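Local coordinates for protein 3-HSA hydroxylase, oxygenase (PDB 2RFQ) that catalyses the FMNH2-dependent ortho-hydroxylation of the secosteroid phenol 3-HSA to the catechol 3,4-DHSA during cholesterol breakdown, as the oxygenase half of a two-component monooxygenase, at residues 169-174 against 195-200; 105-110 against 114-119; 93-98 against 206-211. One frame throughout, in Å; residues are numbered along the deposited sequence.

Contact 1 (169-174 against 195-200); sequences FLIPRE and VVVEDV. With 1PS (3-pyridinium-1-ylpropane-1-sulfonate), chain F.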
# COMPACT_ATOMS: atom_id res chain seq x y z
N PHE A 169 21.56 13.20 32.79
CA PHE A 169 22.52 14.08 33.46
C PHE A 169 22.32 15.50 32.96
O PHE A 169 22.41 15.75 31.75
CB PHE A 169 23.95 13.63 33.15
CG PHE A 169 24.23 12.19 33.50
CD1 PHE A 169 24.52 11.82 34.82
CD2 PHE A 169 24.20 11.21 32.52
CE1 PHE A 169 24.76 10.49 35.13
CE2 PHE A 169 24.46 9.86 32.83
CZ PHE A 169 24.74 9.50 34.12
N LEU A 170 22.06 16.42 33.89
CA LEU A 170 21.91 17.84 33.53
C LEU A 170 23.28 18.52 33.68
O LEU A 170 23.84 18.54 34.78
CB LEU A 170 20.88 18.53 34.46
CG LEU A 170 20.74 20.06 34.39
CD1 LEU A 170 20.18 20.55 33.05
CD2 LEU A 170 19.86 20.56 35.58
N ILE A 171 23.81 19.03 32.58
CA ILE A 171 25.18 19.55 32.54
C ILE A 171 25.20 20.95 31.91
O ILE A 171 24.55 21.16 30.86
CB ILE A 171 26.10 18.60 31.73
CG1 ILE A 171 26.00 17.17 32.29
CG2 ILE A 171 27.55 19.12 31.74
CD1 ILE A 171 27.04 16.14 31.76
N PRO A 172 25.89 21.92 32.55
CA PRO A 172 25.90 23.24 31.94
C PRO A 172 26.90 23.32 30.80
O PRO A 172 27.87 22.57 30.75
CB PRO A 172 26.35 24.14 33.10
CG PRO A 172 27.32 23.25 33.88
CD PRO A 172 26.65 21.89 33.83
N ARG A 173 26.68 24.27 29.88
CA ARG A 173 27.51 24.37 28.70
C ARG A 173 29.00 24.65 28.96
O ARG A 173 29.83 24.30 28.15
CB ARG A 173 26.92 25.38 27.71
CG ARG A 173 27.59 25.37 26.35
CD ARG A 173 26.64 25.95 25.35
NE ARG A 173 27.33 26.16 24.08
CZ ARG A 173 26.75 26.69 23.01
NH1 ARG A 173 25.46 27.03 23.06
NH2 ARG A 173 27.48 26.86 21.89
N GLU A 174 29.33 25.26 30.10
CA GLU A 174 30.73 25.51 30.42
C GLU A 174 31.49 24.18 30.60
O GLU A 174 32.72 24.14 30.49
CB GLU A 174 30.85 26.37 31.68
CG GLU A 174 30.32 25.68 32.92
CD GLU A 174 30.10 26.61 34.09
OE1 GLU A 174 29.48 27.69 33.89
OE2 GLU A 174 30.51 26.25 35.21
N VAL A 195 27.50 16.69 21.57
CA VAL A 195 27.84 17.27 22.86
C VAL A 195 28.85 16.35 23.52
O VAL A 195 28.54 15.19 23.84
CB VAL A 195 26.59 17.45 23.74
CG1 VAL A 195 26.98 17.84 25.17
CG2 VAL A 195 25.65 18.51 23.11
N VAL A 196 30.06 16.87 23.68
CA VAL A 196 31.21 16.08 24.11
C VAL A 196 31.53 16.44 25.56
O VAL A 196 31.75 17.62 25.89
CB VAL A 196 32.45 16.30 23.22
CG1 VAL A 196 33.63 15.47 23.73
CG2 VAL A 196 32.14 15.95 21.74
N VAL A 197 31.54 15.40 26.40
CA VAL A 197 31.67 15.56 27.86
C VAL A 197 32.87 14.72 28.30
O VAL A 197 32.91 13.52 28.03
CB VAL A 197 30.35 15.09 28.57
CG1 VAL A 197 30.48 15.20 30.10
CG2 VAL A 197 29.15 15.90 28.08
N GLU A 198 33.84 15.36 28.95
CA GLU A 198 35.09 14.69 29.33
C GLU A 198 35.38 14.83 30.82
O GLU A 198 35.73 15.92 31.28
CB GLU A 198 36.26 15.22 28.50
CG GLU A 198 36.03 15.08 27.00
CD GLU A 198 37.18 15.57 26.15
OE1 GLU A 198 37.22 15.21 24.96
OE2 GLU A 198 38.06 16.29 26.67
N ASP A 199 35.21 13.74 31.55
CA ASP A 199 35.60 13.69 32.96
C ASP A 199 34.95 14.81 33.77
O ASP A 199 35.61 15.55 34.51
CB ASP A 199 37.14 13.76 33.06
CG ASP A 199 37.66 13.54 34.47
OD1 ASP A 199 37.07 12.71 35.21
OD2 ASP A 199 38.68 14.18 34.83
N VAL A 200 33.63 14.94 33.62
CA VAL A 200 32.88 16.03 34.24
C VAL A 200 32.11 15.56 35.46
O VAL A 200 31.42 14.55 35.42
CB VAL A 200 31.89 16.64 33.20
CG1 VAL A 200 30.85 17.53 33.87
CG2 VAL A 200 32.66 17.40 32.10
S1 1PS F . 30.87 25.34 22.77
O1 1PS F . 31.64 24.16 22.29
O2 1PS F . 29.97 25.84 21.71
O3 1PS F . 30.08 25.06 24.01

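Contact 2 (105-110 against 114-119); sequences EDVWGN and VRISSS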
# COMPACT_ATOMS: atom_id res chain seq x y z
N GLU A 105 16.50 25.70 40.02
CA GLU A 105 17.09 26.95 40.46
C GLU A 105 18.46 27.17 39.77
O GLU A 105 18.76 28.28 39.32
CB GLU A 105 17.23 26.97 41.99
CG GLU A 105 17.97 28.21 42.52
CD GLU A 105 17.15 29.50 42.49
OE1 GLU A 105 15.90 29.43 42.51
OE2 GLU A 105 17.77 30.59 42.45
N ASP A 106 19.27 26.12 39.66
CA ASP A 106 20.54 26.22 38.93
C ASP A 106 20.38 26.76 37.52
O ASP A 106 21.15 27.60 37.07
CB ASP A 106 21.25 24.86 38.87
CG ASP A 106 21.78 24.40 40.22
OD1 ASP A 106 21.85 25.20 41.17
OD2 ASP A 106 22.15 23.22 40.31
N VAL A 107 19.35 26.27 36.83
CA VAL A 107 19.09 26.62 35.44
C VAL A 107 18.41 27.98 35.29
O VAL A 107 18.85 28.81 34.47
CB VAL A 107 18.29 25.51 34.74
CG1 VAL A 107 17.93 25.90 33.32
CG2 VAL A 107 19.11 24.19 34.78
N TRP A 108 17.35 28.19 36.07
CA TRP A 108 16.44 29.32 35.84
C TRP A 108 16.47 30.39 36.93
O TRP A 108 15.76 31.42 36.82
CB TRP A 108 15.00 28.82 35.69
CG TRP A 108 14.71 28.10 34.38
CD1 TRP A 108 15.19 28.43 33.13
CD2 TRP A 108 13.84 26.98 34.19
NE1 TRP A 108 14.69 27.55 32.18
CE2 TRP A 108 13.85 26.66 32.81
CE3 TRP A 108 13.06 26.21 35.07
CZ2 TRP A 108 13.10 25.60 32.27
CZ3 TRP A 108 12.30 25.16 34.54
CH2 TRP A 108 12.33 24.86 33.15
N GLY A 109 17.27 30.18 37.96
CA GLY A 109 17.29 31.08 39.11
C GLY A 109 17.57 32.54 38.78
O GLY A 109 17.12 33.43 39.51
N ASN A 110 18.31 32.80 37.70
CA ASN A 110 18.66 34.18 37.32
C ASN A 110 18.01 34.63 36.02
O ASN A 110 17.94 35.83 35.73
CB ASN A 110 20.18 34.35 37.22
CG ASN A 110 20.87 34.30 38.59
OD1 ASN A 110 21.91 33.63 38.75
ND2 ASN A 110 20.32 34.99 39.57
N VAL A 114 16.32 30.74 29.98
CA VAL A 114 17.41 29.82 29.61
C VAL A 114 16.83 28.54 28.96
O VAL A 114 15.80 28.04 29.39
CB VAL A 114 18.28 29.51 30.84
CG1 VAL A 114 19.18 28.29 30.60
CG2 VAL A 114 19.11 30.76 31.20
N ARG A 115 17.53 28.03 27.94
CA ARG A 115 17.13 26.84 27.20
C ARG A 115 18.10 25.68 27.44
O ARG A 115 19.28 25.89 27.80
CB ARG A 115 17.07 27.14 25.70
CG ARG A 115 15.89 28.02 25.31
CD ARG A 115 15.87 28.26 23.81
NE ARG A 115 16.82 29.27 23.36
CZ ARG A 115 16.57 30.59 23.37
NH1 ARG A 115 15.41 31.06 23.86
NH2 ARG A 115 17.49 31.44 22.92
N ILE A 116 17.59 24.49 27.22
CA ILE A 116 18.32 23.24 27.48
C ILE A 116 18.20 22.41 26.21
O ILE A 116 17.12 22.37 25.62
CB ILE A 116 17.60 22.48 28.65
CG1 ILE A 116 17.59 23.31 29.94
CG2 ILE A 116 18.25 21.13 28.96
CD1 ILE A 116 16.25 23.96 30.21
N SER A 117 19.29 21.77 25.78
CA SER A 117 19.20 20.83 24.65
C SER A 117 19.31 19.42 25.20
O SER A 117 19.51 19.26 26.41
CB SER A 117 20.25 21.12 23.56
OG SER A 117 21.56 20.76 23.96
N SER A 118 19.17 18.41 24.35
CA SER A 118 19.27 17.05 24.89
C SER A 118 19.89 16.08 23.93
O SER A 118 20.02 16.36 22.74
CB SER A 118 17.88 16.51 25.24
OG SER A 118 17.14 16.31 24.04
N SER A 119 20.25 14.92 24.47
CA SER A 119 20.50 13.76 23.62
C SER A 119 20.19 12.58 24.53
O SER A 119 20.94 12.31 25.46
CB SER A 119 21.95 13.73 23.13
OG SER A 119 22.20 12.58 22.33

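Contact 3 (93-98 against 206-211); sequences NWHLAL and RVLSFK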
# COMPACT_ATOMS: atom_id res chain seq x y z
N ASN A 93 11.73 21.85 28.89
CA ASN A 93 11.24 22.68 30.01
C ASN A 93 10.22 21.93 30.86
O ASN A 93 10.07 22.19 32.05
CB ASN A 93 10.72 24.03 29.51
CG ASN A 93 11.86 24.92 28.99
OD1 ASN A 93 13.04 24.59 29.16
ND2 ASN A 93 11.52 26.02 28.33
N TRP A 94 9.55 20.98 30.22
CA TRP A 94 8.70 20.02 30.90
C TRP A 94 9.60 19.03 31.69
O TRP A 94 9.37 18.76 32.87
CB TRP A 94 7.83 19.26 29.87
CG TRP A 94 6.92 18.20 30.45
CD1 TRP A 94 5.60 18.34 30.82
CD2 TRP A 94 7.26 16.82 30.73
NE1 TRP A 94 5.11 17.15 31.33
CE2 TRP A 94 6.10 16.20 31.27
CE3 TRP A 94 8.42 16.06 30.56
CZ2 TRP A 94 6.08 14.87 31.65
CZ3 TRP A 94 8.39 14.70 30.96
CH2 TRP A 94 7.23 14.14 31.50
N HIS A 95 10.61 18.50 31.03
CA HIS A 95 11.50 17.52 31.67
C HIS A 95 12.19 18.13 32.90
O HIS A 95 12.24 17.50 33.97
CB HIS A 95 12.55 17.00 30.67
CG HIS A 95 13.33 15.81 31.16
ND1 HIS A 95 14.39 15.28 30.46
CD2 HIS A 95 13.19 15.03 32.26
CE1 HIS A 95 14.88 14.24 31.10
NE2 HIS A 95 14.16 14.05 32.20
N LEU A 96 12.67 19.37 32.78
CA LEU A 96 13.37 19.98 33.90
C LEU A 96 12.46 20.19 35.12
O LEU A 96 12.94 20.18 36.25
CB LEU A 96 14.01 21.31 33.50
CG LEU A 96 14.98 21.91 34.53
CD1 LEU A 96 16.15 20.99 34.83
CD2 LEU A 96 15.48 23.30 34.09
N ALA A 97 11.16 20.37 34.90
CA ALA A 97 10.18 20.51 35.98
C ALA A 97 10.18 19.30 36.91
O ALA A 97 9.68 19.39 38.03
CB ALA A 97 8.79 20.70 35.40
N LEU A 98 10.68 18.16 36.41
CA LEU A 98 10.70 16.92 37.17
C LEU A 98 11.98 16.76 37.98
O LEU A 98 12.00 15.98 38.94
CB LEU A 98 10.50 15.70 36.25
CG LEU A 98 9.27 15.69 35.33
CD1 LEU A 98 9.32 14.52 34.35
CD2 LEU A 98 8.02 15.61 36.16
N ARG A 206 21.43 17.08 40.17
CA ARG A 206 21.30 17.35 38.74
C ARG A 206 21.15 16.07 37.90
O ARG A 206 21.36 16.08 36.68
CB ARG A 206 22.50 18.17 38.26
CG ARG A 206 22.50 19.60 38.77
CD ARG A 206 23.56 20.38 38.02
NE ARG A 206 23.83 21.68 38.65
CZ ARG A 206 24.97 22.35 38.48
NH1 ARG A 206 25.94 21.84 37.72
NH2 ARG A 206 25.15 23.53 39.07
N VAL A 207 20.75 14.98 38.54
CA VAL A 207 20.56 13.71 37.83
C VAL A 207 19.18 13.14 38.14
O VAL A 207 18.77 13.10 39.30
CB VAL A 207 21.68 12.70 38.19
CG1 VAL A 207 21.46 11.36 37.47
CG2 VAL A 207 23.02 13.29 37.83
N LEU A 208 18.45 12.72 37.10
CA LEU A 208 17.09 12.23 37.30
C LEU A 208 16.86 10.90 36.61
O LEU A 208 17.08 10.78 35.40
CB LEU A 208 16.07 13.24 36.75
CG LEU A 208 14.59 12.86 36.85
CD1 LEU A 208 14.12 12.67 38.29
CD2 LEU A 208 13.73 13.92 36.17
N SER A 209 16.41 9.91 37.37
CA SER A 209 16.16 8.59 36.82
C SER A 209 14.82 8.55 36.07
O SER A 209 13.82 9.05 36.55
CB SER A 209 16.12 7.56 37.96
OG SER A 209 15.65 6.32 37.45
N PHE A 210 14.80 7.94 34.89
CA PHE A 210 13.53 7.72 34.21
C PHE A 210 12.57 6.82 35.01
O PHE A 210 11.34 6.98 34.92
CB PHE A 210 13.75 7.18 32.81
CG PHE A 210 14.29 8.20 31.86
CD1 PHE A 210 13.44 9.14 31.28
CD2 PHE A 210 15.65 8.24 31.60
CE1 PHE A 210 13.95 10.10 30.39
CE2 PHE A 210 16.17 9.20 30.71
CZ PHE A 210 15.31 10.12 30.11
N LYS A 211 13.11 5.89 35.80
CA LYS A 211 12.27 5.05 36.68
C LYS A 211 11.55 5.89 37.73
O LYS A 211 10.37 5.64 38.02
CB LYS A 211 13.10 3.93 37.33
CG LYS A 211 12.27 2.83 38.00
CD LYS A 211 11.31 2.17 37.00
CE LYS A 211 10.68 0.89 37.55
NZ LYS A 211 9.52 0.46 36.70
O HOH W 1 15.54 11.58 33.16

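Contact 1 (169-174 against 195-200)
Ile171 meets Val197 and Val200 with two different branches, and it carries about half of the surface that this contact buries. Its CG1 lies beside the backbone N (chi1 -54°) and the chain runs on extended to CD1, which meets Val197 CG1 tip to tip at 3.9 Å. The other branch, CG2, faces Val200 more loosely, CG2 to Val200 CG1 being 4.2 Å. No hydrogen bond joins 169-174 to 195-200, and at the nearest backbone approach the CA atoms of Ile171 and Val200 are still 8.6 Å apart; the two segments meet through side chains alone, with Val197 on strand 193-198 and Val200 on strand 200-203. These strands and strand 162-172 belong to the beta domain of the acyl-CoA dehydrogenase fold. Tyr176 covers both Ile171 and Val197, and Val135 and Leu153 also pack on Val197. Val200 follows Asp199 in a G1 beta bulge, the two facing Val135, where the chain turns a corner.

Just past Ile171 the character changes. Arg173, extended from CG to NE, grips the sulfonate of the bound 1PS with the edge of its guanidinium: NE reaches O3 at 3.0 Å and NH2 reaches O2 at 2.7 Å, both nearly straight. Asp146 forms a salt bridge to the same NH2. The contact itself is purely apolar, while Arg173 beside it binds the anion, its charge probably offset in part by the carboxylate.

Contact 2 (105-110 against 114-119)
Trp108 hands its indole N-H to the backbone of Val114: NE1 to Val114 O is 3.0 Å, with an N-H...O angle of 161°. The acceptor lies in the ring plane, while the donor sits 28° from the carbonyl plane. Around this bond the contact is apolar. Val114 points its side chain toward Val107 and Trp108, placing CG1 3.8 Å from Val107 CG1 and CB 3.7 Å from Val107 O. Ile116 adds its CD1, which lies 4.0 Å from Val107 CG1 and comes obliquely to the indole at CZ2. The same CG1 of Val107 rests over one face of the Trp108 ring, offset toward the rim, a place it reaches by standing opposite the backbone N (chi1 176°).

A short connection leads from helix 101-108 to strand 116-119, so the contact is the corner at which the N-terminal helical domain of the acyl-CoA dehydrogenase fold passes into the beta domain. A leucine in place of Trp108 would probably leave Val114 O without its indole donor and open a gap beside Val107 CG1 and Ile116 CD1.

Further out, the rings of Trp58 and Trp108 meet, and Asn93 and Leu96 of helix 80-96 pack on Trp108 as well. Trp150 of strand 150-159 lies against both Val107 and Val114. Backbone bonds from Arg115 to Ser149 and from Ser117 to Trp150 and Val152 fix the strand that leads to Ser118 and Ser119, which probably belong to the FMN site, as in relatives.

Contact 3 (93-98 against 206-211)
Leu208 points its side chain at Leu98 and His95, on and just after helix 80-96. The contact seats this helix of the N-terminal helical domain on strand 207-209, an antiparallel neighbour of strand 162-172 in the beta domain of the acyl-CoA dehydrogenase fold.

The apolar contact is made by Leu208 CD2, which lies 3.7 Å from Leu98 CB. Leu208 gets there with CG turned opposite its backbone N (chi1 178°). The same methyl lies obliquely to the imidazole, 4.0 Å from His95 NE2, the leucine and histidine side chains running antiparallel alongside one another. Met213, on the short helix 210-214, packs against Leu208, Leu98 and His95 together.

The aromatic contact is a loose, oblique one. The rings of His95 and Phe210 have centroids 5.8 Å apart and planes inclined at 32°, with Trp233 meeting both rings and Phe99 meeting that of His95.

Polar contacts fix the imidazole at both nitrogens. ND1 is hydrogen-bonded to the OH of Tyr120, a residue assigned to the FMN site by similarity, and NE2 is 3.0 Å from a water in the ring plane. Ser209, the N-cap of helix 210-214, accepts a weak capping bond from Lys211 N through its side chain. The water at His95 NE2 bridges the two segments, donating to Leu208 O at 2.8 Å. Its oxygen sits 3.3 Å above the plane of the Phe210 ring, over the centre of one face.

All three contacts meet the same beta sheet. Contacts 2 and 3 have centres about 12 Å apart and are tied by a salt bridge, Asp106 OD2 to Arg206 NE at 2.8 Å; Val107 CB also packs 3.6 Å from Leu96 CD2. Contact 1 joins contact 3 through neighbouring strands, Leu170 N lying 2.9 Å from Arg206 O, a probable hydrogen bond. Leu170 CD2 touches both other contacts, 3.8 Å from Val107 CG2 of contact 2 and from Leu96 CD1 of contact 3. The sulfonate of 1PS is held at contact 1, whereas the FMN site inferred by similarity includes Ser118 and Ser119 in contact 2.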